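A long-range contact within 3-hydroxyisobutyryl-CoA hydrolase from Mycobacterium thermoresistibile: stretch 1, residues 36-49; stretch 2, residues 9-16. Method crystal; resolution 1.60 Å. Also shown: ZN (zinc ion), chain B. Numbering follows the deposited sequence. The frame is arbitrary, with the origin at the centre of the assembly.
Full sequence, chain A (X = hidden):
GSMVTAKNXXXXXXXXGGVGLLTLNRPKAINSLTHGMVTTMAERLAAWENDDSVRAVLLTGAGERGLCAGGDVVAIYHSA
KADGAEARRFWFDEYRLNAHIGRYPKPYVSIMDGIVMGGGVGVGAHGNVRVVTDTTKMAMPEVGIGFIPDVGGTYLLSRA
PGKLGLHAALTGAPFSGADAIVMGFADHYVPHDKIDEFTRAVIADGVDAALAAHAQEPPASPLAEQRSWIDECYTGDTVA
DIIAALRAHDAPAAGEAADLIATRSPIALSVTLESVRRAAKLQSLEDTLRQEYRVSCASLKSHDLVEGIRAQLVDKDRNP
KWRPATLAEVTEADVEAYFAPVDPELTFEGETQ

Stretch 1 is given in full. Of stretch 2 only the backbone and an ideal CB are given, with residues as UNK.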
# COMPACT_ATOMS: atom_id res chain seq x y z
N GLY A 36 9.18 1.79 15.28
CA GLY A 36 8.83 2.82 16.23
C GLY A 36 7.69 3.74 15.82
O GLY A 36 6.81 4.08 16.62
N MET A 37 7.68 4.13 14.55
CA MET A 37 6.60 4.99 14.05
C MET A 37 5.26 4.26 14.07
O MET A 37 4.23 4.86 14.44
CB MET A 37 6.94 5.48 12.63
CG MET A 37 8.16 6.40 12.57
SD MET A 37 8.90 6.61 10.94
CE MET A 37 7.68 7.57 10.05
N VAL A 38 5.27 3.02 13.60
CA VAL A 38 4.08 2.15 13.68
C VAL A 38 3.55 2.04 15.11
O VAL A 38 2.35 2.24 15.36
CB VAL A 38 4.39 0.78 13.04
CG1 VAL A 38 3.39 -0.29 13.44
CG2 VAL A 38 4.48 0.93 11.52
N THR A 39 4.42 1.77 16.09
CA THR A 39 3.92 1.62 17.46
C THR A 39 3.41 2.95 18.06
O THR A 39 2.44 2.95 18.80
CB THR A 39 4.98 0.95 18.34
OG1 THR A 39 6.19 1.69 18.27
CG2 THR A 39 5.26 -0.40 17.86
N THR A 40 4.03 4.08 17.72
CA THR A 40 3.53 5.38 18.13
C THR A 40 2.10 5.62 17.60
O THR A 40 1.19 6.02 18.33
CB THR A 40 4.48 6.50 17.69
OG1 THR A 40 5.71 6.36 18.43
CG2 THR A 40 3.89 7.88 18.00
N MET A 41 1.91 5.39 16.30
CA MET A 41 0.59 5.59 15.70
C MET A 41 -0.43 4.72 16.41
O MET A 41 -1.50 5.17 16.76
CB MET A 41 0.58 5.28 14.21
CG MET A 41 1.32 6.32 13.39
SD MET A 41 1.29 5.97 11.60
CE MET A 41 -0.45 6.10 11.24
N ALA A 42 -0.07 3.46 16.58
CA ALA A 42 -1.01 2.49 17.15
C ALA A 42 -1.39 2.89 18.57
O ALA A 42 -2.58 2.80 18.96
CB ALA A 42 -0.41 1.09 17.16
N GLU A 43 -0.41 3.29 19.37
CA GLU A 43 -0.69 3.62 20.73
C GLU A 43 -1.59 4.87 20.83
O GLU A 43 -2.46 4.92 21.70
CB GLU A 43 0.64 3.76 21.50
CG GLU A 43 0.49 3.98 22.99
CD GLU A 43 0.20 5.41 23.38
OE1 GLU A 43 0.59 6.37 22.68
OE2 GLU A 43 -0.39 5.59 24.46
N ARG A 44 -1.32 5.88 20.02
CA ARG A 44 -2.14 7.08 19.98
C ARG A 44 -3.56 6.82 19.49
O ARG A 44 -4.53 7.32 20.09
CB ARG A 44 -1.51 8.22 19.17
CG ARG A 44 -0.32 8.85 19.89
CD ARG A 44 -0.75 9.58 21.18
NE ARG A 44 -0.76 8.77 22.39
CZ ARG A 44 -1.27 9.16 23.57
NH1 ARG A 44 -1.21 8.36 24.63
NH2 ARG A 44 -1.86 10.36 23.71
N LEU A 45 -3.71 6.00 18.45
CA LEU A 45 -5.07 5.63 18.05
C LEU A 45 -5.81 4.93 19.19
O LEU A 45 -7.01 5.18 19.43
CB LEU A 45 -5.06 4.69 16.84
CG LEU A 45 -4.64 5.35 15.55
CD1 LEU A 45 -4.77 4.29 14.49
CD2 LEU A 45 -5.53 6.53 15.21
N ALA A 46 -5.12 4.04 19.90
CA ALA A 46 -5.76 3.39 21.04
C ALA A 46 -6.13 4.38 22.16
O ALA A 46 -7.24 4.29 22.76
CB ALA A 46 -4.85 2.30 21.60
N ALA A 47 -5.21 5.27 22.49
CA ALA A 47 -5.45 6.24 23.55
C ALA A 47 -6.57 7.22 23.23
O ALA A 47 -7.34 7.60 24.10
CB ALA A 47 -4.19 7.00 23.87
N TRP A 48 -6.67 7.62 21.96
CA TRP A 48 -7.65 8.61 21.56
C TRP A 48 -9.04 8.02 21.31
O TRP A 48 -10.04 8.77 21.25
CB TRP A 48 -7.21 9.28 20.27
CG TRP A 48 -6.03 10.18 20.42
CD1 TRP A 48 -5.62 10.84 21.57
CD2 TRP A 48 -5.11 10.57 19.39
NE1 TRP A 48 -4.49 11.59 21.30
CE2 TRP A 48 -4.19 11.46 19.97
CE3 TRP A 48 -5.00 10.27 18.04
CZ2 TRP A 48 -3.15 12.04 19.22
CZ3 TRP A 48 -3.99 10.83 17.32
CH2 TRP A 48 -3.08 11.72 17.91
N GLU A 49 -9.11 6.71 21.14
CA GLU A 49 -10.36 6.08 20.68
C GLU A 49 -11.57 6.40 21.57
O GLU A 49 -12.68 6.70 21.05
CB GLU A 49 -10.18 4.58 20.59
CG GLU A 49 -11.31 3.83 19.88
CD GLU A 49 -10.91 2.44 19.42
OE1 GLU A 49 -9.82 1.98 19.80
OE2 GLU A 49 -11.69 1.78 18.68
N UNK A 9 11.79 13.34 16.68
CA UNK A 9 10.60 12.56 16.92
C UNK A 9 10.10 12.10 15.56
O UNK A 9 9.64 12.93 14.78
CB UNK A 9 9.54 13.36 17.68
N UNK A 10 10.21 10.82 15.28
CA UNK A 10 9.88 10.32 13.92
C UNK A 10 8.40 10.35 13.60
O UNK A 10 8.00 10.23 12.40
CB UNK A 10 10.38 8.88 13.75
N UNK A 11 7.56 10.50 14.63
CA UNK A 11 6.13 10.87 14.41
C UNK A 11 5.86 12.05 15.34
O UNK A 11 6.03 11.92 16.57
CB UNK A 11 5.17 9.71 14.69
N UNK A 12 5.44 13.18 14.78
CA UNK A 12 5.02 14.31 15.59
C UNK A 12 3.54 14.15 15.97
O UNK A 12 2.70 13.84 15.14
CB UNK A 12 5.25 15.62 14.84
N UNK A 13 3.27 14.34 17.27
CA UNK A 13 1.93 14.13 17.81
C UNK A 13 1.42 15.38 18.52
O UNK A 13 2.15 16.00 19.32
CB UNK A 13 1.92 12.94 18.77
N UNK A 14 0.17 15.75 18.24
CA UNK A 14 -0.47 16.83 18.96
C UNK A 14 -1.98 16.64 18.83
O UNK A 14 -2.45 15.83 18.06
CB UNK A 14 -0.03 18.20 18.43
N UNK A 15 -2.71 17.37 19.66
CA UNK A 15 -4.14 17.47 19.54
C UNK A 15 -4.47 18.95 19.45
O UNK A 15 -4.02 19.78 20.28
CB UNK A 15 -4.86 16.79 20.71
N UNK A 16 -5.22 19.29 18.42
CA UNK A 16 -5.63 20.66 18.18
C UNK A 16 -7.03 20.73 17.56
O UNK A 16 -7.34 19.99 16.62
CB UNK A 16 -4.61 21.36 17.27
ZN ZN B . -10.75 0.21 18.08

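Helix 36-49 and the strand at 11-16 run nearly parallel, at 17°, with their axes 9.4 Å apart at closest approach. No hydrogen bond joins them, so the contact rests on how side chains pack, and the direction of each CA-to-CB bond is the best guide to what fits.

Position 9 lies before the strand, and no atom of the helix comes within 5.5 Å of its ideal CB. Stretch 1 sets no demand here, and a polar or charged residue would do as well as any. The deposited residue is E9, which makes no contact with the helix.

At position 10 the CA-to-CB bond points toward the helix, and the ideal CB stands 3.5 Å from M37 CG. Phi and psi of -71° and -16° belong to a turn rather than a strand. A small or short polar residue such as Ser, Asn or Asp would suit a turn whose CB already touches a neighbour. The residue is D10. Its CB packs 3.6 Å from M37 CG, while its carboxylate turns away from M37 and OD1 hydrogen-bonds elsewhere in the structure. The backbone joins in as well, with D10 O 3.6 Å from M37 CE.

Position 11 begins the strand, and its CB points at a mostly apolar surface, with T40 CG2 4.0 Å away, M37 CG 4.9 Å and M41 CG 5.3 Å. Extended angles of -130° and 122° favour a beta-branched residue, so Val or Ile would be natural and Leu conceivable. V11, with chi1 in t, sends CG2 to within 3.6 Å of M37 CB, and its CB lies 4.0 Å from T40 CG2. It has the largest covered area in its stretch, 72 Å².

Alternation turns position 12 away from the helix, so stretch 1 leaves the choice open. The deposited residue is L12, which does not touch it.

Position 13 points toward the helix again, one turn further along. The ideal CB is 4.8 Å from R44 CG, 5.2 Å from W48 CZ2 and 5.5 Å from T40 CG2, a gap that a branched aliphatic side chain can bridge. The guanidinium of R44 is already paired with E43 (R44 NE to E43 OE1, 2.8 Å), and the arginine offers its methylenes here. V13 exploits this: CG1 approaches W48 CZ2 at 3.7 Å and R44 CD at 3.8 Å, while CG2 lies 4.1 Å from T40 CG2.

Position 14 points away, and a polar residue is one reasonable choice. It is N14, whose carbonyl O sits 4.0 Å from W48 CZ2.

At position 15 the CB faces the helix once more, 5.2 Å from W48 NE1. Val, Ile or Thr would suit both the extended backbone and the indole. V15 places CG2 3.8 Å from W48 NE1 and 3.9 Å from W48 CZ2, meeting the ring obliquely.

Position 16 is out of reach of the helix, so many residues would serve; E16 occupies it.

Stretch 2 9-16: EDVLVNVE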
# COMPACT_ATOMS: atom_id res chain seq x y z
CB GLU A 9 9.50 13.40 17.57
CG GLU A 9 9.80 13.87 18.98
CD GLU A 9 9.68 12.76 20.00
OE1 GLU A 9 9.18 11.69 19.65
OE2 GLU A 9 10.11 12.98 21.15
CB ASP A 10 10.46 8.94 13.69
CG ASP A 10 11.98 8.94 13.65
OD1 ASP A 10 12.59 10.02 13.47
OD2 ASP A 10 12.57 7.85 13.72
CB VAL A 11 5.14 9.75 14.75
CG1 VAL A 11 3.70 10.22 14.54
CG2 VAL A 11 5.43 8.50 13.99
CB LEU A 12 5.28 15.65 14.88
CG LEU A 12 6.69 15.93 14.40
CD1 LEU A 12 6.67 17.08 13.39
CD2 LEU A 12 7.57 16.29 15.59
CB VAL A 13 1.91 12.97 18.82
CG1 VAL A 13 0.51 12.76 19.42
CG2 VAL A 13 2.50 11.70 18.21
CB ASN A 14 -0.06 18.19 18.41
CG ASN A 14 -0.38 19.35 19.36
OD1 ASN A 14 -0.65 19.17 20.57
ND2 ASN A 14 -0.32 20.57 18.82
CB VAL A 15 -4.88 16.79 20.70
CG1 VAL A 15 -6.39 16.83 20.47
CG2 VAL A 15 -4.41 15.36 20.88
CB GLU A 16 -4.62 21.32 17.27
CG GLU A 16 -4.61 22.82 17.43
CD GLU A 16 -3.48 23.46 16.68
OE1 GLU A 16 -3.36 23.23 15.47
OE2 GLU A 16 -2.71 24.21 17.31
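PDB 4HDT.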